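Local coordinates for succinoglycan biosynthesis protein (Bacillus cereus ATCC 14579, PDB 2QGM) that is of unestablished function but belongs to the erythromycin esterase family and may act as a hydrolase, perhaps in succinoglycan biosynthesis, at residues Lys203-Ser206 with Ser207-Ser211; Ala196-Glu199 with Glu200-Glu204; Pro220-Lys223 with Glu224-Lys227. All blocks are in the same frame, centred on the assembly; numbering follows the deposited sequence.

Contact 1: Lys203-Ser206 with Ser207-Ser211; sequences KELS and SFTGS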
loop_
_atom_site.group_PDB
_atom_site.type_symbol
_atom_site.label_atom_id
_atom_site.label_comp_id
_atom_site.label_asym_id
_atom_site.label_seq_id
_atom_site.Cartn_x
_atom_site.Cartn_y
_atom_site.Cartn_z
ATOM N N LYS A 203 -1.368 27.856 -11.654
ATOM C CA LYS A 203 -1.069 27.896 -13.087
ATOM C C LYS A 203 0.273 27.323 -13.538
ATOM O O LYS A 203 0.309 26.398 -14.343
ATOM C CB LYS A 203 -1.212 29.329 -13.629
ATOM C CG LYS A 203 -1.087 29.420 -15.152
ATOM C CD LYS A 203 -1.273 30.844 -15.675
ATOM C CE LYS A 203 -1.097 30.898 -17.189
ATOM N NZ LYS A 203 -1.230 32.276 -17.748
ATOM N N GLU A 204 1.374 27.877 -13.043
ATOM C CA GLU A 204 2.694 27.399 -13.445
ATOM C C GLU A 204 3.023 26.042 -12.830
ATOM O O GLU A 204 3.489 25.138 -13.516
ATOM C CB GLU A 204 3.761 28.432 -13.065
ATOM C CG GLU A 204 3.644 29.733 -13.846
ATOM C CD GLU A 204 4.006 29.562 -15.311
ATOM O OE1 GLU A 204 5.189 29.279 -15.603
ATOM O OE2 GLU A 204 3.111 29.714 -16.172
ATOM N N LEU A 205 2.764 25.909 -11.535
ATOM C CA LEU A 205 3.025 24.669 -10.821
ATOM C C LEU A 205 2.448 23.444 -11.530
ATOM O O LEU A 205 3.139 22.443 -11.714
ATOM C CB LEU A 205 2.446 24.756 -9.407
ATOM C CG LEU A 205 2.378 23.440 -8.619
ATOM C CD1 LEU A 205 3.784 22.879 -8.411
ATOM C CD2 LEU A 205 1.690 23.686 -7.289
ATOM N N SER A 206 1.186 23.538 -11.933
ATOM C CA SER A 206 0.486 22.439 -12.590
ATOM C C SER A 206 1.107 21.922 -13.886
ATOM O O SER A 206 0.666 20.898 -14.413
ATOM C CB SER A 206 -0.981 22.823 -12.842
ATOM O OG SER A 206 -1.093 23.963 -13.680
ATOM N N SER A 207 2.115 22.616 -14.407
ATOM C CA SER A 207 2.772 22.174 -15.638
ATOM C C SER A 207 4.018 21.341 -15.364
ATOM O O SER A 207 4.574 20.730 -16.281
ATOM C CB SER A 207 3.175 23.374 -16.506
ATOM O OG SER A 207 2.130 23.747 -17.390
ATOM N N PHE A 208 4.439 21.307 -14.099
ATOM C CA PHE A 208 5.640 20.580 -13.693
ATOM C C PHE A 208 5.440 19.408 -12.731
ATOM O O PHE A 208 6.419 18.860 -12.214
ATOM C CB PHE A 208 6.641 21.556 -13.055
ATOM C CG PHE A 208 7.055 22.684 -13.965
ATOM C CD1 PHE A 208 6.373 23.900 -13.958
ATOM C CD2 PHE A 208 8.102 22.510 -14.858
ATOM C CE1 PHE A 208 6.730 24.931 -14.838
ATOM C CE2 PHE A 208 8.471 23.531 -15.743
ATOM C CZ PHE A 208 7.783 24.739 -15.733
ATOM N N THR A 209 4.196 19.011 -12.487
ATOM C CA THR A 209 3.938 17.916 -11.549
ATOM C C THR A 209 3.661 16.562 -12.192
ATOM O O THR A 209 3.238 15.628 -11.513
ATOM C CB THR A 209 2.759 18.260 -10.614
ATOM O OG1 THR A 209 1.588 18.564 -11.393
ATOM C CG2 THR A 209 3.105 19.462 -9.753
ATOM N N GLY A 210 3.926 16.452 -13.488
ATOM C CA GLY A 210 3.698 15.204 -14.201
ATOM C C GLY A 210 4.444 13.991 -13.670
ATOM O O GLY A 210 4.014 12.854 -13.875
ATOM N N SER A 211 5.566 14.228 -12.996
ATOM C CA SER A 211 6.377 13.165 -12.416
ATOM C C SER A 211 7.422 13.793 -11.504
ATOM O O SER A 211 7.697 14.997 -11.598
ATOM C CB SER A 211 7.065 12.340 -13.511
ATOM O OG SER A 211 8.027 13.108 -14.220
HETATM O O HOH W 1 2.443 18.477 -15.000
#

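Contact 2: Ala196-Glu199 with Glu200-Glu204; sequences AEVE and ENYKE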
loop_
_atom_site.group_PDB
_atom_site.type_symbol
_atom_site.label_atom_id
_atom_site.label_comp_id
_atom_site.label_asym_id
_atom_site.label_seq_id
_atom_site.Cartn_x
_atom_site.Cartn_y
_atom_site.Cartn_z
ATOM N N ALA A 196 -9.655 33.662 -8.532
ATOM C CA ALA A 196 -8.541 34.360 -9.159
ATOM C C ALA A 196 -7.221 33.996 -8.496
ATOM O O ALA A 196 -6.257 33.631 -9.166
ATOM C CB ALA A 196 -8.761 35.869 -9.081
ATOM N N GLU A 197 -7.186 34.099 -7.172
ATOM C CA GLU A 197 -5.978 33.806 -6.422
ATOM C C GLU A 197 -5.561 32.344 -6.511
ATOM O O GLU A 197 -4.379 32.042 -6.667
ATOM C CB GLU A 197 -6.159 34.213 -4.958
ATOM C CG GLU A 197 -4.983 33.867 -4.062
ATOM C CD GLU A 197 -5.065 34.552 -2.712
ATOM O OE1 GLU A 197 -6.191 34.858 -2.270
ATOM O OE2 GLU A 197 -4.005 34.775 -2.086
ATOM N N VAL A 198 -6.525 31.435 -6.412
ATOM C CA VAL A 198 -6.201 30.019 -6.478
ATOM C C VAL A 198 -5.621 29.634 -7.837
ATOM O O VAL A 198 -4.584 28.978 -7.910
ATOM C CB VAL A 198 -7.437 29.139 -6.183
ATOM C CG1 VAL A 198 -7.069 27.663 -6.304
ATOM C CG2 VAL A 198 -7.956 29.433 -4.783
ATOM N N GLU A 199 -6.286 30.045 -8.913
ATOM C CA GLU A 199 -5.816 29.724 -10.257
ATOM C C GLU A 199 -4.427 30.294 -10.514
ATOM O O GLU A 199 -3.601 29.672 -11.180
ATOM C CB GLU A 199 -6.801 30.243 -11.302
ATOM C CG GLU A 199 -8.120 29.488 -11.282
ATOM C CD GLU A 199 -9.019 29.867 -12.432
ATOM O OE1 GLU A 199 -9.526 31.015 -12.446
ATOM O OE2 GLU A 199 -9.227 29.011 -13.318
ATOM N N GLU A 200 -4.175 31.482 -9.976
ATOM C CA GLU A 200 -2.878 32.124 -10.137
ATOM C C GLU A 200 -1.802 31.292 -9.446
ATOM O O GLU A 200 -0.726 31.070 -9.998
ATOM C CB GLU A 200 -2.899 33.529 -9.534
ATOM C CG GLU A 200 -1.554 34.229 -9.580
ATOM C CD GLU A 200 -1.120 34.564 -10.992
ATOM O OE1 GLU A 200 -1.766 35.429 -11.617
ATOM O OE2 GLU A 200 -0.150 33.945 -11.482
ATOM N N ASN A 201 -2.091 30.825 -8.237
ATOM C CA ASN A 201 -1.119 30.030 -7.497
ATOM C C ASN A 201 -0.814 28.665 -8.094
ATOM O O ASN A 201 0.268 28.130 -7.871
ATOM C CB ASN A 201 -1.564 29.845 -6.046
ATOM C CG ASN A 201 -1.309 31.073 -5.204
ATOM O OD1 ASN A 201 -2.204 31.890 -4.981
ATOM N ND2 ASN A 201 -0.073 31.223 -4.747
ATOM N N TYR A 202 -1.758 28.107 -8.848
ATOM C CA TYR A 202 -1.583 26.784 -9.463
ATOM C C TYR A 202 -1.184 26.749 -10.938
ATOM O O TYR A 202 -0.718 25.713 -11.419
ATOM C CB TYR A 202 -2.862 25.954 -9.354
ATOM C CG TYR A 202 -3.200 25.402 -7.986
ATOM C CD1 TYR A 202 -2.234 25.270 -6.984
ATOM C CD2 TYR A 202 -4.486 24.955 -7.718
ATOM C CE1 TYR A 202 -2.555 24.694 -5.746
ATOM C CE2 TYR A 202 -4.816 24.382 -6.499
ATOM C CZ TYR A 202 -3.852 24.252 -5.519
ATOM O OH TYR A 202 -4.217 23.655 -4.333
ATOM N N LYS A 203 -1.368 27.856 -11.654
ATOM C CA LYS A 203 -1.069 27.896 -13.087
ATOM C C LYS A 203 0.273 27.323 -13.538
ATOM O O LYS A 203 0.309 26.398 -14.343
ATOM C CB LYS A 203 -1.212 29.329 -13.629
ATOM C CG LYS A 203 -1.087 29.420 -15.152
ATOM C CD LYS A 203 -1.273 30.844 -15.675
ATOM C CE LYS A 203 -1.097 30.898 -17.189
ATOM N NZ LYS A 203 -1.230 32.276 -17.748
ATOM N N GLU A 204 1.374 27.877 -13.043
ATOM C CA GLU A 204 2.694 27.399 -13.445
ATOM C C GLU A 204 3.023 26.042 -12.830
ATOM O O GLU A 204 3.489 25.138 -13.516
ATOM C CB GLU A 204 3.761 28.432 -13.065
ATOM C CG GLU A 204 3.644 29.733 -13.846
ATOM C CD GLU A 204 4.006 29.562 -15.311
ATOM O OE1 GLU A 204 5.189 29.279 -15.603
ATOM O OE2 GLU A 204 3.111 29.714 -16.172
#

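Contact 3: Pro220-Lys223 with Glu224-Lys227; sequences PKLK and EKFK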
loop_
_atom_site.group_PDB
_atom_site.type_symbol
_atom_site.label_atom_id
_atom_site.label_comp_id
_atom_site.label_asym_id
_atom_site.label_seq_id
_atom_site.Cartn_x
_atom_site.Cartn_y
_atom_site.Cartn_z
ATOM N N PRO A 220 16.108 25.779 -7.417
ATOM C CA PRO A 220 15.695 25.937 -6.019
ATOM C C PRO A 220 14.671 27.064 -5.899
ATOM O O PRO A 220 13.703 26.973 -5.147
ATOM C CB PRO A 220 17.003 26.277 -5.315
ATOM C CG PRO A 220 18.019 25.534 -6.121
ATOM C CD PRO A 220 17.575 25.839 -7.539
ATOM N N LYS A 221 14.897 28.128 -6.661
ATOM C CA LYS A 221 14.015 29.282 -6.639
ATOM C C LYS A 221 12.569 28.935 -7.004
ATOM O O LYS A 221 11.643 29.334 -6.301
ATOM C CB LYS A 221 14.558 30.363 -7.582
ATOM C CG LYS A 221 13.675 31.585 -7.749
ATOM C CD LYS A 221 14.373 32.637 -8.607
ATOM C CE LYS A 221 13.515 33.877 -8.789
ATOM N NZ LYS A 221 12.278 33.591 -9.568
ATOM N N LEU A 222 12.369 28.189 -8.089
ATOM C CA LEU A 222 11.012 27.832 -8.498
ATOM C C LEU A 222 10.356 26.875 -7.511
ATOM O O LEU A 222 9.145 26.930 -7.295
ATOM C CB LEU A 222 11.021 27.224 -9.899
ATOM C CG LEU A 222 11.326 28.257 -10.990
ATOM C CD1 LEU A 222 11.622 27.560 -12.302
ATOM C CD2 LEU A 222 10.153 29.207 -11.122
ATOM N N LYS A 223 11.160 26.006 -6.904
ATOM C CA LYS A 223 10.637 25.055 -5.931
ATOM C C LYS A 223 10.113 25.785 -4.689
ATOM O O LYS A 223 9.018 25.485 -4.218
ATOM C CB LYS A 223 11.712 24.044 -5.532
ATOM C CG LYS A 223 12.100 23.080 -6.643
ATOM C CD LYS A 223 13.165 22.095 -6.170
ATOM C CE LYS A 223 13.746 21.307 -7.333
ATOM N NZ LYS A 223 14.899 20.454 -6.927
ATOM N N GLU A 224 10.891 26.734 -4.166
ATOM C CA GLU A 224 10.477 27.502 -2.988
ATOM C C GLU A 224 9.171 28.234 -3.288
ATOM O O GLU A 224 8.239 28.251 -2.478
ATOM C CB GLU A 224 11.541 28.538 -2.605
ATOM C CG GLU A 224 12.845 27.972 -2.054
ATOM C CD GLU A 224 12.681 27.326 -0.688
ATOM O OE1 GLU A 224 11.932 27.874 0.153
ATOM O OE2 GLU A 224 13.317 26.279 -0.444
ATOM N N LYS A 225 9.125 28.836 -4.470
ATOM C CA LYS A 225 7.975 29.588 -4.945
ATOM C C LYS A 225 6.736 28.697 -5.057
ATOM O O LYS A 225 5.672 29.047 -4.546
ATOM C CB LYS A 225 8.319 30.202 -6.306
ATOM C CG LYS A 225 7.265 31.099 -6.917
ATOM C CD LYS A 225 7.788 31.623 -8.247
ATOM C CE LYS A 225 6.823 32.578 -8.918
ATOM N NZ LYS A 225 7.374 33.026 -10.228
ATOM N N PHE A 226 6.875 27.543 -5.707
ATOM C CA PHE A 226 5.739 26.635 -5.860
ATOM C C PHE A 226 5.245 26.068 -4.533
ATOM O O PHE A 226 4.047 25.849 -4.357
ATOM C CB PHE A 226 6.076 25.478 -6.807
ATOM C CG PHE A 226 6.271 25.898 -8.240
ATOM C CD1 PHE A 226 5.598 27.006 -8.758
ATOM C CD2 PHE A 226 7.099 25.162 -9.083
ATOM C CE1 PHE A 226 5.748 27.376 -10.105
ATOM C CE2 PHE A 226 7.261 25.515 -10.431
ATOM C CZ PHE A 226 6.583 26.624 -10.939
ATOM N N LYS A 227 6.159 25.804 -3.603
ATOM C CA LYS A 227 5.765 25.281 -2.293
ATOM C C LYS A 227 4.940 26.350 -1.582
ATOM O O LYS A 227 3.923 26.051 -0.949
ATOM C CB LYS A 227 7.000 24.942 -1.446
ATOM C CG LYS A 227 6.657 24.587 0.001
ATOM C CD LYS A 227 7.894 24.434 0.873
ATOM C CE LYS A 227 7.515 24.232 2.344
ATOM N NZ LYS A 227 6.881 25.436 2.965
#

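Contact 1: Lys203-Ser206 with Ser207-Ser211
Ser207 N donates to Glu204 O at 3.0 Å and Phe208 N to Leu205 O at 2.9 Å, two successive i to i+3 backbone bonds that make a pair of overlapping beta-turns where the chain comes off helix 195-203. Both are nearly straight at the hydrogen, 162° or more, yet each donor stands well above the plane of its carbonyl, as expected when the chain closes over three residues instead of the four of an alpha-helix. A water bridges Ser206 O, to which it donates at 3.1 Å, and Thr209 N, from which it accepts a weak bond. Ser206 OG lies beside Lys203 O and Tyr202 O, two acceptors competing for its one proton. Its chi1 of 60° sets OG between the backbone N and the carbonyl carbon, turned back toward the helix. In Thr209 a chi1 of 57° sends OG1 to Leu175 O, a hydrogen bond that ties the loop to the chain just before helix 177-190, and leaves the methyl CG2 against Leu205. There CD1 of Leu205 meets CG2 of Thr209 at 3.7 Å, the two side chains crossing at about a right angle. Both residues are buried, with Phe180 of helix 177-190 touching each; Leu205 reaches Ile263 and Thr267 of helix 253-269, and Thr209 reaches Phe266 of the same helix. The Phe208 ring brings its edge to the backbone: CD1 of Phe208 lies 3.2 Å from Glu204 O, which sits near the plane of the ring.

Contact 2: Ala196-Glu199 with Glu200-Glu204
Val198 and Tyr202, one turn apart, lie side by side and point the same way, with Val198 CG1 4.0 Å from Tyr202 CE2. The valine places CG1 anti to its backbone N (chi1 178°), which brings that methyl, and not CG2, alongside the ring. Their backbones are joined as well: Tyr202 N donates to Val198 O at 3.1 Å, in the carbonyl plane but bent to 138° at the hydrogen. The same N-H also leans toward Glu199 O, a weak second bond, and Glu199 O accepts in addition from Lys203 N at 2.9 Å. Upstream the ladder is regular, with Glu200 N on Ala196 O and Asn201 N on Glu197 O. Nearly all of the short alpha-helix 195-203 is involved, and it is amphipathic. Glu200 and Lys203 are exposed, whereas Glu199 is partly covered, by Ile184; Lys203 CB lies 3.4 Å from Glu199 O. Glu197 and Asn201 run alongside each other, their carboxylate and amide planes 33° apart; on helix 220-236 Glu197 touches Arg232 and Asn201 touches Val233. Tyr202 is positioned by the next layer: Phe180 meets it edge-to-face, Val183 and Ile184 of helix 177-190 cover it, the latter lying against Val198 as well, and Ala260 and Ile263 of helix 253-269 also touch it.

Contact 3: Pro220-Lys223 with Glu224-Lys227
Four i to i+4 backbone bonds join Pro220-Lys223 to Glu224-Lys227 in the opening turns of helix 220-236. Glu224 N donates to Pro220 O at 3.0 Å with an angle of 167° at the hydrogen, and Phe226 N to Leu222 O at 2.8 Å; Lys225 to Lys221 and Lys227 to Lys223 complete the alpha-helical ladder. Pro220 suits this first turn, where the missing amide hydrogen costs no helical bond.

The apolar contact is between Leu222 and Phe226: Leu222 CB is 4.2 Å from Phe226 CE2.

Two side chains also rest on backbone carbonyls. With CG anti to the carbonyl carbon (chi1 -68°), the Phe226 ring lies back over the preceding turn, so that Leu222 O sits over one ring face, 3.2 Å from CG of Phe226. Glu224 CG, likewise anti to its carbonyl carbon, lies 3.4 Å from Pro220 O; the chain bends only beyond it.

Among the charged groups, Lys221 NZ and Lys225 NZ are 5.0 Å apart, like charges on the exposed side that would be expected to repel mildly. Lys223, although largely buried, extends its chain to give NZ a weak hydrogen bond to Met216 O, while Lys227 NZ forms a long, weak ion pair with Glu231 one turn on.

Phe226 faces the loop after helix 195-203, where it touches Glu204, and it also meets Leu218 in the loop leading into its own helix. Lys227 lies against Thr267 and Thr268 at the end of helix 253-269, and both it and Glu224 touch Leu271 just beyond.

How the contacts relate
Contacts 1 and 2 are consecutive pieces of chain sharing Lys203 and Glu204: the helix of contact 2 runs straight into the turns of contact 1, their centres about 12 Å apart. Contact 3 comes later in sequence but returns to the same place, its centre about 12 Å from that of contact 1 and about 15 Å from that of contact 2. Phe226 makes the junction, its CE1 lying 3.6 Å from Leu205 N and 3.7 Å from Glu204 CB, while its CE2 is 4.0 Å from Phe208 CD1. The centres of all three lie about 25 to 32 Å from that of the chain, in a helical region set apart from the central mixed sheet.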